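Local coordinates for RPA0582 (Rhodopseudomonas palustris, PDB 3HHL), which is of unknown function but probably belongs to the dimeric alpha-beta barrel proteins, with two chains in its assembly, at residues A[30-35]-A[83-88]; A[37-42]-A[114-119]. All coordinates share one frame; numbering follows the deposited sequence.

In the fold
Contacts 1 and 2 follow one continuous piece of chain as it leaves the antiparallel sheet. In contact 1 the end of strand 25-33 meets the loop between strands 71-80 and 89-95; in contact 2 the next loop, before helix 47-64, packs on helix 108-120. The segments alternate along the chain (30-35, 37-42, 83-88, 114-119), and the two centres lie about 17 Å apart. They touch where Arg34 packs against Ala119. Strand order 71-80, 89-95, 25-33, 121-128 is that of a ferredoxin-like sheet, consistent with the Dim_A_B_barrel clan. Contact 1 also borders the second subunit, whereas contact 2 ties the exit loop to the helix.

Contact 1 (A[30-35]-A[83-88]); sequences LVRLRP and QDEHWD
Arg32 reaches across the loop at His86 and Trp87, and placing CG anti to the backbone N (chi1 -177°) sends the chain that way. Its CB sits 3.8 Å from CE3 of Trp87, CG runs past the carboxylate of Asp88, and CD lies over one face of the His86 ring. A bend at chi3 then brings NE to the backbone O of His86, a nearly straight hydrogen bond of 2.9 Å lying in both the carbonyl and guanidinium planes. Beyond it the guanidinium stacks on Trp87, the planes 27° apart. NH2 lies over the indole toward its rim, 3.2 Å from CH2, and makes a weak second bond to His86 O; NH1 forms a salt bridge with Asp123 on the adjacent strand 121-128. Leu30 CB covers the opposite indole face; an alanine in place of Trp87 would probably leave both the guanidinium and Leu30 without the flat surface they pack on. Beside the stack, Asp88 N bonds to Val31 O, while Asp88 OD2 takes Leu33 N at 2.7 Å on its anti lone pair. Arginine suits this place by serving the His86 carbonyl, Trp87 indole and Asp123 carboxylate together, so its buried charge is likely well compensated.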
loop_
_atom_site.group_PDB
_atom_site.type_symbol
_atom_site.label_atom_id
_atom_site.label_comp_id
_atom_site.label_asym_id
_atom_site.label_seq_id
_atom_site.Cartn_x
_atom_site.Cartn_y
_atom_site.Cartn_z
ATOM N N LEU A 30 4.731 -1.957 -3.482
ATOM C CA LEU A 30 4.512 -3.268 -2.885
ATOM C C LEU A 30 5.282 -4.280 -3.763
ATOM O O LEU A 30 4.978 -4.409 -4.932
ATOM C CB LEU A 30 3.035 -3.624 -2.831
ATOM C CG LEU A 30 2.082 -2.535 -2.332
ATOM C CD1 LEU A 30 0.633 -2.973 -2.520
ATOM C CD2 LEU A 30 2.377 -2.170 -0.879
ATOM N N VAL A 31 6.277 -4.983 -3.211
ATOM C CA VAL A 31 7.134 -5.829 -4.023
ATOM C C VAL A 31 7.219 -7.277 -3.524
ATOM O O VAL A 31 7.608 -7.522 -2.360
ATOM C CB VAL A 31 8.572 -5.279 -4.079
ATOM C CG1 VAL A 31 9.372 -6.073 -5.083
ATOM C CG2 VAL A 31 8.589 -3.794 -4.422
ATOM N N ARG A 32 6.868 -8.218 -4.402
ATOM C CA ARG A 32 6.963 -9.631 -4.107
ATOM C C ARG A 32 8.123 -10.157 -4.935
ATOM O O ARG A 32 8.140 -9.998 -6.154
ATOM C CB ARG A 32 5.663 -10.363 -4.446
ATOM C CG ARG A 32 5.645 -11.896 -4.099
ATOM C CD ARG A 32 4.277 -12.599 -4.411
ATOM N NE ARG A 32 3.174 -11.726 -3.959
ATOM C CZ ARG A 32 2.134 -11.270 -4.680
ATOM N NH1 ARG A 32 1.939 -11.660 -5.954
ATOM N NH2 ARG A 32 1.245 -10.441 -4.100
ATOM N N LEU A 33 9.106 -10.750 -4.273
ATOM C CA LEU A 33 10.323 -11.164 -4.939
ATOM C C LEU A 33 10.287 -12.646 -5.379
ATOM O O LEU A 33 9.681 -13.493 -4.720
ATOM C CB LEU A 33 11.500 -10.948 -3.993
ATOM C CG LEU A 33 11.916 -9.520 -3.590
ATOM C CD1 LEU A 33 12.957 -9.626 -2.512
ATOM C CD2 LEU A 33 12.427 -8.711 -4.763
ATOM N N ARG A 34 10.945 -12.958 -6.491
ATOM C CA ARG A 34 11.120 -14.355 -6.875
ATOM C C ARG A 34 12.047 -15.030 -5.918
ATOM O O ARG A 34 12.979 -14.411 -5.432
ATOM C CB ARG A 34 11.776 -14.487 -8.231
ATOM C CG ARG A 34 10.959 -13.986 -9.382
ATOM C CD ARG A 34 11.665 -14.226 -10.702
ATOM N NE ARG A 34 10.945 -13.505 -11.734
ATOM C CZ ARG A 34 9.845 -13.941 -12.337
ATOM N NH1 ARG A 34 9.333 -15.140 -12.046
ATOM N NH2 ARG A 34 9.256 -13.159 -13.234
ATOM N N PRO A 35 11.805 -16.305 -5.639
ATOM C CA PRO A 35 12.817 -17.109 -4.970
ATOM C C PRO A 35 14.123 -17.099 -5.771
ATOM O O PRO A 35 15.194 -16.731 -5.237
ATOM C CB PRO A 35 12.207 -18.512 -4.970
ATOM C CG PRO A 35 10.768 -18.292 -5.022
ATOM C CD PRO A 35 10.520 -17.000 -5.736
ATOM N N GLN A 83 -5.217 -14.331 1.052
ATOM C CA GLN A 83 -3.958 -14.795 1.665
ATOM C C GLN A 83 -2.821 -15.084 0.692
ATOM O O GLN A 83 -1.660 -15.128 1.088
ATOM C CB GLN A 83 -4.168 -16.005 2.575
ATOM C CG GLN A 83 -4.853 -15.650 3.908
ATOM C CD GLN A 83 -4.126 -14.554 4.759
ATOM O OE1 GLN A 83 -3.221 -14.863 5.563
ATOM N NE2 GLN A 83 -4.586 -13.301 4.634
ATOM N N ASP A 84 -3.128 -15.268 -0.583
ATOM C CA ASP A 84 -2.057 -15.414 -1.576
ATOM C C ASP A 84 -1.326 -14.076 -1.850
ATOM O O ASP A 84 -0.333 -14.018 -2.593
ATOM C CB ASP A 84 -2.598 -16.025 -2.874
ATOM C CG ASP A 84 -3.856 -15.314 -3.391
ATOM O OD1 ASP A 84 -4.960 -15.845 -3.122
ATOM O OD2 ASP A 84 -3.753 -14.244 -4.049
ATOM N N GLU A 85 -1.817 -12.987 -1.280
ATOM C CA GLU A 85 -1.173 -11.709 -1.490
ATOM C C GLU A 85 -0.259 -11.494 -0.303
ATOM O O GLU A 85 -0.705 -11.482 0.839
ATOM C CB GLU A 85 -2.206 -10.600 -1.599
ATOM C CG GLU A 85 -2.014 -9.695 -2.762
ATOM C CD GLU A 85 -3.190 -8.781 -2.966
ATOM O OE1 GLU A 85 -3.312 -7.814 -2.185
ATOM O OE2 GLU A 85 -4.002 -9.034 -3.895
ATOM N N HIS A 86 1.027 -11.401 -0.578
ATOM C CA HIS A 86 2.008 -11.053 0.421
ATOM C C HIS A 86 3.128 -10.298 -0.254
ATOM O O HIS A 86 3.371 -10.478 -1.401
ATOM C CB HIS A 86 2.529 -12.285 1.167
ATOM C CG HIS A 86 3.429 -13.139 0.353
ATOM N ND1 HIS A 86 4.802 -12.991 0.364
ATOM C CD2 HIS A 86 3.159 -14.141 -0.519
ATOM C CE1 HIS A 86 5.340 -13.871 -0.467
ATOM N NE2 HIS A 86 4.364 -14.582 -1.012
ATOM N N TRP A 87 3.788 -9.419 0.478
ATOM C CA TRP A 87 4.789 -8.555 -0.089
ATOM C C TRP A 87 6.039 -8.656 0.757
ATOM O O TRP A 87 5.957 -8.794 1.963
ATOM C CB TRP A 87 4.272 -7.132 -0.115
ATOM C CG TRP A 87 2.992 -7.014 -0.825
ATOM C CD1 TRP A 87 1.790 -6.733 -0.284
ATOM C CD2 TRP A 87 2.774 -7.164 -2.220
ATOM N NE1 TRP A 87 0.817 -6.684 -1.261
ATOM C CE2 TRP A 87 1.402 -6.952 -2.459
ATOM C CE3 TRP A 87 3.607 -7.434 -3.296
ATOM C CZ2 TRP A 87 0.842 -7.050 -3.706
ATOM C CZ3 TRP A 87 3.053 -7.510 -4.550
ATOM C CH2 TRP A 87 1.680 -7.338 -4.746
ATOM N N ASP A 88 7.194 -8.615 0.106
ATOM C CA ASP A 88 8.485 -8.771 0.761
ATOM C C ASP A 88 9.035 -7.410 1.106
ATOM O O ASP A 88 9.726 -7.267 2.100
ATOM C CB ASP A 88 9.454 -9.486 -0.173
ATOM C CG ASP A 88 9.028 -10.894 -0.470
ATOM O OD1 ASP A 88 8.852 -11.651 0.491
ATOM O OD2 ASP A 88 8.864 -11.263 -1.649
#

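Contact 2 (A[37-42]-A[114-119]); sequences AAYPDG and VKHRQA
Tyr39 and Ala119 form the apolar part of this contact. The methyl of Ala119 stands over the centre of the phenol ring, its CB 3.5 Å from the ring centroid and only 6° off the normal, a clear CH-pi contact. Alanine suits the helix here, since its short side chain lets a flat ring come down close to the helix surface. Ala37 adds its own methyl nearby, CB to CB of Ala119 being 4.4 Å.

The side-chain polar bond lies farther along the same ring. With CG anti to its carbonyl carbon (chi1 -68°), Tyr39 swings the phenol across the helix until OH is 2.6 Å from ND1 of His116, in the plane of the imidazole; either group could give the proton. The two rings meet rim to rim with planes at 83°, neither lying over the other. Arg43 adds a cation-pi contact to Tyr39, and helix 47-64 packs on both aromatic side chains.

The backbone supplies the rest. Ala38 N donates to Ala119 O at 2.9 Å, using a carbonyl from the last turn of the helix, and Ala37 CA makes a CA-H...O contact with that same oxygen. In return, Ala119 CA approaches Ala38 O at 3.6 Å. The small side chains of Ala37 and Ala38 are consistent with the backbones coming this near. A beta turn from Tyr39 to Gly42 follows, closed by Gly42 N bonding to Tyr39 O.

Loop-to-helix packing of this kind, with a carbonyl near the C-terminal end of the helix taken up by a loop N-H, here joins the connection between strand 25-33 and helix 47-64 to helix 108-120, on the helical layer of a ferredoxin-like alpha+beta fold.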
loop_
_atom_site.group_PDB
_atom_site.type_symbol
_atom_site.label_atom_id
_atom_site.label_comp_id
_atom_site.label_asym_id
_atom_site.label_seq_id
_atom_site.Cartn_x
_atom_site.Cartn_y
_atom_site.Cartn_z
ATOM N N ALA A 37 16.026 -15.454 -9.016
ATOM C CA ALA A 37 16.092 -14.343 -9.962
ATOM C C ALA A 37 16.119 -14.822 -11.409
ATOM O O ALA A 37 16.873 -15.723 -11.763
ATOM C CB ALA A 37 17.304 -13.469 -9.680
ATOM N N ALA A 38 15.273 -14.207 -12.231
ATOM C CA ALA A 38 15.132 -14.550 -13.647
ATOM C C ALA A 38 15.915 -13.576 -14.521
ATOM O O ALA A 38 15.337 -12.696 -15.141
ATOM C CB ALA A 38 13.636 -14.543 -14.042
ATOM N N TYR A 39 17.235 -13.708 -14.550
ATOM C CA TYR A 39 18.044 -12.947 -15.523
ATOM C C TYR A 39 18.158 -13.688 -16.883
ATOM O O TYR A 39 18.108 -14.923 -16.931
ATOM C CB TYR A 39 19.473 -12.774 -15.040
ATOM C CG TYR A 39 19.728 -11.902 -13.860
ATOM C CD1 TYR A 39 19.792 -12.435 -12.583
ATOM C CD2 TYR A 39 20.013 -10.559 -14.022
ATOM C CE1 TYR A 39 20.082 -11.640 -11.487
ATOM C CE2 TYR A 39 20.299 -9.745 -12.922
ATOM C CZ TYR A 39 20.336 -10.294 -11.662
ATOM O OH TYR A 39 20.619 -9.494 -10.586
ATOM N N PRO A 40 18.365 -12.934 -17.981
ATOM C CA PRO A 40 18.782 -13.465 -19.308
ATOM C C PRO A 40 19.979 -14.440 -19.271
ATOM O O PRO A 40 19.944 -15.491 -19.911
ATOM C CB PRO A 40 19.162 -12.200 -20.074
ATOM C CG PRO A 40 18.252 -11.120 -19.487
ATOM C CD PRO A 40 17.985 -11.508 -18.051
ATOM N N ASP A 41 21.018 -14.060 -18.524
ATOM C CA ASP A 41 22.176 -14.913 -18.185
ATOM C C ASP A 41 21.818 -16.322 -17.771
ATOM O O ASP A 41 22.512 -17.248 -18.120
ATOM C CB ASP A 41 22.909 -14.339 -16.970
ATOM C CG ASP A 41 23.852 -13.232 -17.321
ATOM O OD1 ASP A 41 23.374 -12.113 -17.655
ATOM O OD2 ASP A 41 25.074 -13.480 -17.217
ATOM N N GLY A 42 20.776 -16.470 -16.958
ATOM C CA GLY A 42 20.485 -17.740 -16.276
ATOM C C GLY A 42 21.182 -17.844 -14.921
ATOM O O GLY A 42 20.952 -18.796 -14.163
ATOM N N VAL A 114 18.062 -1.095 -13.157
ATOM C CA VAL A 114 16.697 -1.605 -13.197
ATOM C C VAL A 114 16.618 -3.002 -13.809
ATOM O O VAL A 114 15.698 -3.746 -13.531
ATOM C CB VAL A 114 15.688 -0.611 -13.872
ATOM C CG1 VAL A 114 15.832 -0.591 -15.368
ATOM C CG2 VAL A 114 14.251 -0.956 -13.444
ATOM N N LYS A 115 17.599 -3.368 -14.608
ATOM C CA LYS A 115 17.707 -4.760 -15.064
ATOM C C LYS A 115 17.699 -5.774 -13.901
ATOM O O LYS A 115 17.142 -6.865 -14.004
ATOM C CB LYS A 115 18.927 -4.937 -15.967
ATOM C CG LYS A 115 18.800 -4.110 -17.284
ATOM C CD LYS A 115 20.046 -4.214 -18.151
ATOM C CE LYS A 115 19.861 -3.501 -19.456
ATOM N NZ LYS A 115 21.108 -3.600 -20.259
ATOM N N HIS A 116 18.267 -5.381 -12.773
ATOM C CA HIS A 116 18.206 -6.222 -11.592
ATOM C C HIS A 116 16.795 -6.287 -11.035
ATOM O O HIS A 116 16.376 -7.338 -10.552
ATOM C CB HIS A 116 19.147 -5.722 -10.525
ATOM C CG HIS A 116 20.585 -5.804 -10.916
ATOM N ND1 HIS A 116 21.267 -7.001 -10.980
ATOM C CD2 HIS A 116 21.476 -4.837 -11.244
ATOM C CE1 HIS A 116 22.518 -6.765 -11.327
ATOM N NE2 HIS A 116 22.667 -5.462 -11.508
ATOM N N ARG A 117 16.064 -5.171 -11.084
ATOM C CA ARG A 117 14.683 -5.178 -10.603
ATOM C C ARG A 117 13.908 -6.171 -11.460
ATOM O O ARG A 117 13.141 -6.984 -10.950
ATOM C CB ARG A 117 14.031 -3.772 -10.642
ATOM C CG ARG A 117 12.782 -3.631 -9.747
ATOM C CD ARG A 117 11.926 -2.396 -10.045
ATOM N NE ARG A 117 10.639 -2.482 -9.350
ATOM C CZ ARG A 117 9.548 -3.101 -9.814
ATOM N NH1 ARG A 117 9.547 -3.687 -10.999
ATOM N NH2 ARG A 117 8.440 -3.142 -9.082
ATOM N N GLN A 118 14.155 -6.130 -12.762
ATOM C CA GLN A 118 13.372 -6.939 -13.701
ATOM C C GLN A 118 13.573 -8.411 -13.435
ATOM O O GLN A 118 12.642 -9.203 -13.526
ATOM C CB GLN A 118 13.696 -6.566 -15.150
ATOM C CG GLN A 118 13.062 -5.210 -15.546
ATOM C CD GLN A 118 13.570 -4.608 -16.870
ATOM O OE1 GLN A 118 14.696 -4.867 -17.316
ATOM N NE2 GLN A 118 12.739 -3.770 -17.479
ATOM N N ALA A 119 14.792 -8.752 -13.042
ATOM C CA ALA A 119 15.132 -10.121 -12.659
ATOM C C ALA A 119 14.565 -10.519 -11.301
ATOM O O ALA A 119 14.272 -11.698 -11.095
ATOM C CB ALA A 119 16.652 -10.322 -12.687
#